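Local atomic coordinates of amidohydrolase (Xanthomonas campestris pv. campestris, PDB entry 4DZH), a protein that probably removes the amino group hydrolytically from adenosine-type substrates such as 5'-methylthioadenosine, as a zinc-binding deaminase of the amidohydrolase superfamily. Residues 11-17 against 57-63; 43-48 against 373-379; 245-249 against 268-273. All blocks are in the same frame, centred on the assembly; numbering follows the deposited sequence.

Contact 1. Residues 11-17 against 57-63; sequences PEPCDLL and RFAPART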
# COMPACT_ATOMS: atom_id res chain seq x y z
N PRO A 11 -32.55 -32.26 -5.44
CA PRO A 11 -31.55 -31.49 -4.71
C PRO A 11 -31.93 -31.18 -3.25
O PRO A 11 -33.12 -31.11 -2.90
CB PRO A 11 -31.40 -30.21 -5.55
CG PRO A 11 -32.68 -30.10 -6.34
CD PRO A 11 -33.17 -31.50 -6.55
N GLU A 12 -30.90 -31.00 -2.43
CA GLU A 12 -31.00 -30.68 -1.01
C GLU A 12 -31.04 -29.16 -0.80
O GLU A 12 -30.28 -28.44 -1.40
CB GLU A 12 -29.80 -31.31 -0.31
CG GLU A 12 -29.25 -30.66 0.94
CD GLU A 12 -28.01 -31.41 1.45
OE1 GLU A 12 -27.66 -32.44 0.85
OE2 GLU A 12 -27.37 -30.97 2.45
N PRO A 13 -31.95 -28.68 0.03
CA PRO A 13 -32.09 -27.23 0.17
C PRO A 13 -30.93 -26.63 0.98
O PRO A 13 -30.42 -27.28 1.91
CB PRO A 13 -33.39 -27.07 0.97
CG PRO A 13 -34.08 -28.44 0.90
CD PRO A 13 -32.98 -29.43 0.76
N CYS A 14 -30.52 -25.42 0.63
CA CYS A 14 -29.65 -24.63 1.49
C CYS A 14 -30.03 -23.17 1.21
O CYS A 14 -30.75 -22.90 0.24
CB CYS A 14 -28.19 -24.91 1.17
SG CYS A 14 -27.60 -24.29 -0.45
N ASP A 15 -29.58 -22.24 2.04
CA ASP A 15 -30.07 -20.86 1.95
C ASP A 15 -29.39 -20.14 0.78
O ASP A 15 -30.04 -19.45 -0.03
CB ASP A 15 -29.69 -20.05 3.22
CG ASP A 15 -30.51 -20.43 4.47
OD1 ASP A 15 -31.49 -21.19 4.37
OD2 ASP A 15 -30.16 -19.94 5.57
N LEU A 16 -28.08 -20.31 0.71
CA LEU A 16 -27.27 -19.55 -0.23
C LEU A 16 -26.16 -20.44 -0.79
O LEU A 16 -25.55 -21.22 -0.04
CB LEU A 16 -26.64 -18.37 0.51
CG LEU A 16 -25.65 -17.45 -0.20
CD1 LEU A 16 -26.31 -16.61 -1.31
CD2 LEU A 16 -25.00 -16.53 0.81
N LEU A 17 -25.93 -20.36 -2.09
CA LEU A 17 -24.77 -20.97 -2.71
C LEU A 17 -23.96 -19.87 -3.40
O LEU A 17 -24.49 -19.14 -4.24
CB LEU A 17 -25.20 -22.02 -3.75
CG LEU A 17 -24.02 -22.70 -4.45
CD1 LEU A 17 -23.32 -23.62 -3.47
CD2 LEU A 17 -24.43 -23.44 -5.69
N ARG A 57 -26.01 -31.28 -5.97
CA ARG A 57 -26.35 -31.55 -4.59
C ARG A 57 -27.40 -30.59 -4.00
O ARG A 57 -28.27 -31.03 -3.23
CB ARG A 57 -25.08 -31.57 -3.72
CG ARG A 57 -25.39 -31.58 -2.23
CD ARG A 57 -24.24 -32.05 -1.32
NE ARG A 57 -24.64 -31.86 0.06
CZ ARG A 57 -23.83 -31.58 1.08
NH1 ARG A 57 -22.51 -31.50 0.91
NH2 ARG A 57 -24.34 -31.42 2.30
N PHE A 58 -27.34 -29.31 -4.35
CA PHE A 58 -28.16 -28.32 -3.66
C PHE A 58 -29.24 -27.65 -4.48
O PHE A 58 -29.09 -27.43 -5.69
CB PHE A 58 -27.24 -27.20 -3.13
CG PHE A 58 -26.31 -27.66 -2.06
CD1 PHE A 58 -26.78 -27.95 -0.80
CD2 PHE A 58 -24.96 -27.83 -2.33
CE1 PHE A 58 -25.93 -28.39 0.19
CE2 PHE A 58 -24.09 -28.27 -1.36
CZ PHE A 58 -24.58 -28.55 -0.08
N ALA A 59 -30.32 -27.28 -3.78
CA ALA A 59 -31.34 -26.39 -4.32
C ALA A 59 -31.31 -25.12 -3.47
O ALA A 59 -32.10 -24.95 -2.54
CB ALA A 59 -32.72 -27.06 -4.25
N PRO A 60 -30.36 -24.23 -3.78
CA PRO A 60 -30.18 -23.02 -2.96
C PRO A 60 -31.37 -22.08 -3.08
O PRO A 60 -31.83 -21.91 -4.20
CB PRO A 60 -28.96 -22.33 -3.61
CG PRO A 60 -28.30 -23.37 -4.45
CD PRO A 60 -29.38 -24.34 -4.87
N ALA A 61 -31.80 -21.43 -2.00
CA ALA A 61 -32.88 -20.44 -2.11
C ALA A 61 -32.41 -19.28 -2.99
O ALA A 61 -33.20 -18.68 -3.74
CB ALA A 61 -33.28 -19.92 -0.72
N ARG A 62 -31.12 -18.97 -2.92
CA ARG A 62 -30.51 -17.99 -3.80
C ARG A 62 -29.06 -18.39 -4.13
O ARG A 62 -28.36 -19.00 -3.31
CB ARG A 62 -30.59 -16.57 -3.20
CG ARG A 62 -30.11 -16.48 -1.74
CD ARG A 62 -30.13 -15.03 -1.15
NE ARG A 62 -31.47 -14.66 -0.69
CZ ARG A 62 -31.77 -13.58 0.03
NH1 ARG A 62 -33.04 -13.35 0.36
NH2 ARG A 62 -30.81 -12.77 0.43
N THR A 63 -28.61 -18.08 -5.35
CA THR A 63 -27.25 -18.42 -5.79
C THR A 63 -26.55 -17.14 -6.19
O THR A 63 -27.17 -16.29 -6.83
CB THR A 63 -27.26 -19.35 -7.02
OG1 THR A 63 -27.85 -20.61 -6.66
CG2 THR A 63 -25.84 -19.59 -7.54
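Glu12 and Arg57 pair side by side, with the Phe58 ring as the third flat group. At the edge of the Arg57 guanidinium sits the Glu12 carboxylate; over the centre of one face lies Phe58 CZ, 3.3 Å above the plane. The ring in turn has Arg57 CG over the centre of one face, while Glu12 O stands at its rim and Cys14 SG approaches obliquely, 4.4 Å from the centroid. The grip on the carboxylate is side-on: NE of Arg57 reaches Glu12 OE1 at 3.2 Å, and NH2 of Arg57 meets Glu12 OE2 at 3.1 Å on the syn side. Because the two planes are turned 54° apart, OE1 is approached from above the carboxylate plane, although both oxygens lie close to the guanidinium plane. Arg57 reaches this place through a chain extended from CG to NE.

In the backbone, residues 12-14 and 58-60 form a weakly bonded parallel pair, fastened where Glu12 N donates to Arg57 O (2.7 Å) and Ala59 N to Glu12 O (2.6 Å). The chains turn a corner near Asp15 and Ala61-Arg62, and Leu17 N to Arg62 O (3.0 Å) carries the parallel register into the neighbouring mixed sheet. Pro60 CG presses against Leu17 CB at 3.5 Å, tighter than usual for two carbons. Opposite charges near the surface, backed by a ring buried against Ala39 and Leu49, thus join the end of helix 51-57 to the N-terminal strand; the donors are well aimed but meet the carboxylate out of its plane, so charge probably counts for more than lone-pair direction.

Contact 2. Residues 43-48 against 373-379; sequences GVIVAV and IEVGKQA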
# COMPACT_ATOMS: atom_id res chain seq x y z
N GLY A 43 -26.57 -18.89 8.28
CA GLY A 43 -25.34 -18.17 8.57
C GLY A 43 -24.12 -19.04 8.67
O GLY A 43 -23.03 -18.57 8.97
N VAL A 44 -24.30 -20.36 8.52
CA VAL A 44 -23.19 -21.28 8.74
C VAL A 44 -22.75 -21.94 7.43
O VAL A 44 -23.60 -22.21 6.56
CB VAL A 44 -23.62 -22.40 9.73
CG1 VAL A 44 -22.63 -23.54 9.80
CG2 VAL A 44 -23.81 -21.82 11.14
N ILE A 45 -21.45 -22.15 7.27
CA ILE A 45 -20.94 -22.85 6.09
C ILE A 45 -21.32 -24.34 6.20
O ILE A 45 -20.92 -24.98 7.15
CB ILE A 45 -19.41 -22.72 5.96
CG1 ILE A 45 -19.03 -21.22 5.91
CG2 ILE A 45 -18.92 -23.56 4.79
CD1 ILE A 45 -17.53 -20.90 5.86
N VAL A 46 -22.05 -24.88 5.22
CA VAL A 46 -22.47 -26.28 5.28
C VAL A 46 -21.78 -27.16 4.23
O VAL A 46 -21.94 -28.39 4.23
CB VAL A 46 -24.02 -26.42 5.17
CG1 VAL A 46 -24.68 -25.76 6.40
CG2 VAL A 46 -24.58 -25.86 3.85
N ALA A 47 -21.00 -26.55 3.34
CA ALA A 47 -20.31 -27.31 2.30
C ALA A 47 -19.34 -26.43 1.51
O ALA A 47 -19.63 -25.25 1.28
CB ALA A 47 -21.32 -27.92 1.34
N VAL A 48 -18.22 -27.04 1.10
CA VAL A 48 -17.22 -26.43 0.21
C VAL A 48 -16.80 -27.50 -0.81
O VAL A 48 -16.23 -28.52 -0.44
CB VAL A 48 -15.94 -26.00 0.97
CG1 VAL A 48 -15.01 -25.21 0.05
CG2 VAL A 48 -16.25 -25.23 2.25
N ILE A 373 -12.50 -21.33 5.47
CA ILE A 373 -13.73 -21.79 4.84
C ILE A 373 -13.81 -23.28 5.07
O ILE A 373 -13.30 -24.10 4.27
CB ILE A 373 -13.79 -21.44 3.32
CG1 ILE A 373 -13.42 -19.94 3.14
CG2 ILE A 373 -15.18 -21.78 2.75
CD1 ILE A 373 -13.60 -19.43 1.69
N GLU A 374 -14.41 -23.63 6.20
CA GLU A 374 -14.54 -25.02 6.64
C GLU A 374 -15.98 -25.20 7.10
O GLU A 374 -16.56 -24.28 7.69
CB GLU A 374 -13.58 -25.32 7.77
CG GLU A 374 -12.10 -25.18 7.39
CD GLU A 374 -11.19 -25.62 8.52
OE1 GLU A 374 -11.04 -26.84 8.73
OE2 GLU A 374 -10.64 -24.77 9.26
N VAL A 375 -16.56 -26.36 6.82
CA VAL A 375 -17.91 -26.68 7.27
C VAL A 375 -18.04 -26.44 8.78
O VAL A 375 -17.17 -26.85 9.58
CB VAL A 375 -18.31 -28.14 6.89
CG1 VAL A 375 -19.61 -28.55 7.59
CG2 VAL A 375 -18.42 -28.31 5.39
N GLY A 376 -19.10 -25.74 9.17
CA GLY A 376 -19.39 -25.48 10.56
C GLY A 376 -19.00 -24.12 11.06
O GLY A 376 -19.44 -23.67 12.13
N LYS A 377 -18.13 -23.46 10.29
CA LYS A 377 -17.76 -22.11 10.66
C LYS A 377 -18.78 -21.10 10.15
O LYS A 377 -19.56 -21.38 9.24
CB LYS A 377 -16.36 -21.76 10.14
CG LYS A 377 -15.22 -22.49 10.83
CD LYS A 377 -13.95 -21.64 10.82
CE LYS A 377 -12.84 -22.29 11.64
NZ LYS A 377 -11.53 -21.50 11.55
N GLN A 378 -18.74 -19.91 10.73
CA GLN A 378 -19.62 -18.82 10.29
C GLN A 378 -19.26 -18.34 8.89
O GLN A 378 -18.08 -18.33 8.51
CB GLN A 378 -19.47 -17.63 11.25
CG GLN A 378 -19.92 -17.92 12.69
CD GLN A 378 -21.42 -18.14 12.80
OE1 GLN A 378 -22.21 -17.22 12.57
NE2 GLN A 378 -21.81 -19.34 13.18
N ALA A 379 -20.27 -17.97 8.13
CA ALA A 379 -20.09 -17.56 6.74
C ALA A 379 -19.69 -16.09 6.66
O ALA A 379 -20.46 -15.25 6.21
CB ALA A 379 -21.35 -17.81 5.96
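Ile45 buries more surface here than any other residue and makes two of the three backbone bonds. Its N donates to Lys377 O at 2.8 Å, nearly along the C=O axis, and its O accepts from Gly376 N at 2.8 Å in the carbonyl plane. A third bond runs from Ala379 N to Gly43 O (2.9 Å), with the donor tilted from that carbonyl's plane. The CB of Ile45 is directed toward residues 373-379: CG1 comes to 3.4 Å from Lys377 O, and CD1 reaches the CG2 branch of Ile373 at 4.0 Å. CG1 stands beside the backbone N (chi1 -58°), which brings it against the same Lys377 O that the N-H uses. Farther along, CG2 of Val48 and CG2 of Ile373 meet at 3.6 Å, their side chains crossing at about a right angle. Val375 lays its CG2 alongside the backbone, 3.7 Å from Val46 O.

Much of this is offered by a type II beta turn from Glu374 to Lys377, closed by Lys377 N to Glu374 O. Gly376 occupies its third position with the positive phi (101°) usual for such a turn. Strand 44-50 is an outermost strand of its mixed sheet within the chain, and the loop 373-379, of which the turn is part, covers that edge with a single backbone bridge, Val44 with Gln378, and forms no regular strand of its own. A classic beta bulge at Val46 and Ala47, both facing Ala39, marks the opposite edge of the strand.

The second shell steadies the turn. Lys377 NZ bonds to Ser372 OG and to the carbonyls of Gly367 and Ile370, while Glu374 OE2 bonds to Ser372 OG. Val38 of strand 36-41 touches both Ile45 and Ile373.

Contact 3. Residues 245-249 against 268-273; sequences QRPLA and QLTEAE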
# COMPACT_ATOMS: atom_id res chain seq x y z
N GLN A 245 13.08 -3.34 35.08
CA GLN A 245 12.73 -4.52 34.29
C GLN A 245 12.16 -4.07 32.92
O GLN A 245 11.47 -3.06 32.86
CB GLN A 245 11.53 -5.17 34.97
CG GLN A 245 11.82 -6.47 35.64
CD GLN A 245 10.61 -7.07 36.31
OE1 GLN A 245 9.65 -6.37 36.71
NE2 GLN A 245 10.62 -8.39 36.43
N ARG A 246 12.40 -4.83 31.85
CA ARG A 246 11.69 -4.62 30.58
C ARG A 246 10.20 -4.83 30.83
O ARG A 246 9.82 -5.57 31.74
CB ARG A 246 12.16 -5.60 29.49
CG ARG A 246 13.58 -5.45 28.97
CD ARG A 246 14.01 -6.71 28.20
NE ARG A 246 13.28 -6.95 26.93
CZ ARG A 246 13.59 -6.34 25.79
NH1 ARG A 246 14.57 -5.44 25.80
NH2 ARG A 246 12.91 -6.63 24.65
N PRO A 247 9.32 -4.23 29.99
CA PRO A 247 7.88 -4.39 30.29
C PRO A 247 7.42 -5.85 30.23
O PRO A 247 6.62 -6.23 31.08
CB PRO A 247 7.19 -3.55 29.19
CG PRO A 247 8.18 -2.51 28.85
CD PRO A 247 9.56 -3.17 29.00
N LEU A 248 7.90 -6.65 29.28
CA LEU A 248 7.45 -8.04 29.23
C LEU A 248 7.84 -8.79 30.52
O LEU A 248 7.08 -9.63 31.00
CB LEU A 248 7.95 -8.73 27.96
CG LEU A 248 6.98 -8.63 26.76
CD1 LEU A 248 7.71 -9.06 25.50
CD2 LEU A 248 5.72 -9.48 27.08
N ALA A 249 9.00 -8.47 31.08
CA ALA A 249 9.42 -9.07 32.36
C ALA A 249 8.47 -8.70 33.50
O ALA A 249 8.07 -9.56 34.31
CB ALA A 249 10.86 -8.66 32.68
N GLN A 268 10.01 -3.80 19.83
CA GLN A 268 11.25 -3.92 20.61
C GLN A 268 11.28 -5.31 21.28
O GLN A 268 10.67 -5.46 22.34
CB GLN A 268 11.24 -2.86 21.70
CG GLN A 268 11.01 -1.41 21.26
CD GLN A 268 12.03 -0.92 20.26
OE1 GLN A 268 13.21 -0.79 20.58
NE2 GLN A 268 11.58 -0.64 19.05
N LEU A 269 11.96 -6.30 20.69
CA LEU A 269 11.89 -7.72 21.18
C LEU A 269 13.19 -8.58 21.21
O LEU A 269 14.00 -8.47 20.31
CB LEU A 269 10.89 -8.55 20.37
CG LEU A 269 9.37 -8.52 20.49
CD1 LEU A 269 8.73 -9.68 19.69
CD2 LEU A 269 8.88 -8.56 21.96
N THR A 270 13.32 -9.49 22.20
CA THR A 270 14.39 -10.51 22.20
C THR A 270 13.93 -11.92 21.82
O THR A 270 12.71 -12.20 21.79
CB THR A 270 14.90 -10.76 23.66
OG1 THR A 270 13.87 -11.42 24.42
CG2 THR A 270 15.29 -9.46 24.35
N GLU A 271 14.89 -12.85 21.66
CA GLU A 271 14.55 -14.26 21.34
C GLU A 271 13.85 -14.98 22.48
O GLU A 271 12.81 -15.63 22.27
CB GLU A 271 15.77 -15.09 20.83
CG GLU A 271 16.00 -15.14 19.29
CD GLU A 271 14.98 -15.99 18.44
OE1 GLU A 271 14.72 -17.21 18.69
OE2 GLU A 271 14.45 -15.41 17.45
N ALA A 272 14.41 -14.85 23.68
CA ALA A 272 13.76 -15.26 24.92
C ALA A 272 12.29 -14.91 24.89
O ALA A 272 11.40 -15.76 25.12
CB ALA A 272 14.43 -14.56 26.10
N GLU A 273 12.01 -13.65 24.57
CA GLU A 273 10.63 -13.17 24.51
C GLU A 273 9.78 -13.88 23.46
O GLU A 273 8.61 -14.25 23.76
CB GLU A 273 10.62 -11.65 24.38
CG GLU A 273 11.06 -11.04 25.70
CD GLU A 273 11.44 -9.58 25.63
OE1 GLU A 273 11.65 -9.10 24.52
OE2 GLU A 273 11.51 -8.94 26.71
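Arg246 and Glu273 make the charged part of the contact, a salt bridge closed by two nitrogens side-on. Arg246 NE donates to Glu273 OE2 at 2.7 Å with a nearly straight N-H (165°), and NH2 of Arg246 reaches Glu273 OE1 at 2.8 Å on the syn lone pair of that oxygen. The planes are turned 37° apart. OE2 still lies close to the guanidinium plane, whereas OE1 is tilted from it. A bend in the arginine chain at chi3 (67°) turns the NE edge toward the carboxylate; the Glu273 chain is extended beyond CG, and the two side chains run at a slant to each other.

Two further hydrogen bonds belong to the start of helix 271-280. Thr270 is its N-cap: Thr270 OG1 accepts from Glu273 N at 2.9 Å, and Glu273 OE1 accepts from Thr270 N at 2.9 Å, the reciprocal pair that defines a capping box. Glu273 OE1 therefore has two donors, Arg246 NH2 on the syn side and Thr270 N on the anti side, and with NE on OE2 they help fix the rotation of the carboxylate. His230 lies close by: its ND1 bonds to Gln268 O, its NE2 to Leu248 N.

A few apolar contacts flank the ion pair. Thr270 CG2 sits over one face of the guanidinium, 3.7 Å above its plane and offset toward the rim. Leu248 sends CD1 to CD2 of Leu269 (3.8 Å) and equally close to the carboxyl carbon CD of Glu273.

Arg246 is itself an N-cap residue, of helix 247-254, so one ion pair joins the beginnings of two helices of the barrel. The guanidinium, with its two N-H bonds, and the Thr270 N-H would probably stabilise the buried Glu273 carboxylate as an anion.

Overall arrangement
Contacts 1 and 2 are neighbours at the N-terminal mixed sheet: their centres are about 14 Å apart, both reach that sheet, and they touch where Phe58 CZ meets Ala47 CB at 3.6 Å. Along the sequence their segments alternate. Contact 3 is remote, its centre about 52 Å from that of contact 1 and about 39 Å from that of contact 2, and falls within the chain span between residues 43-48 and 373-379. Contacts 1 and 2 lie away from the metal sites. Contact 3 is nearer: the Gln268 side chain is about 13 Å from a bound zinc ion and about 7 Å from the side chain of Glu231, a zinc-binding residue whose ion is not bound to this chain in the model.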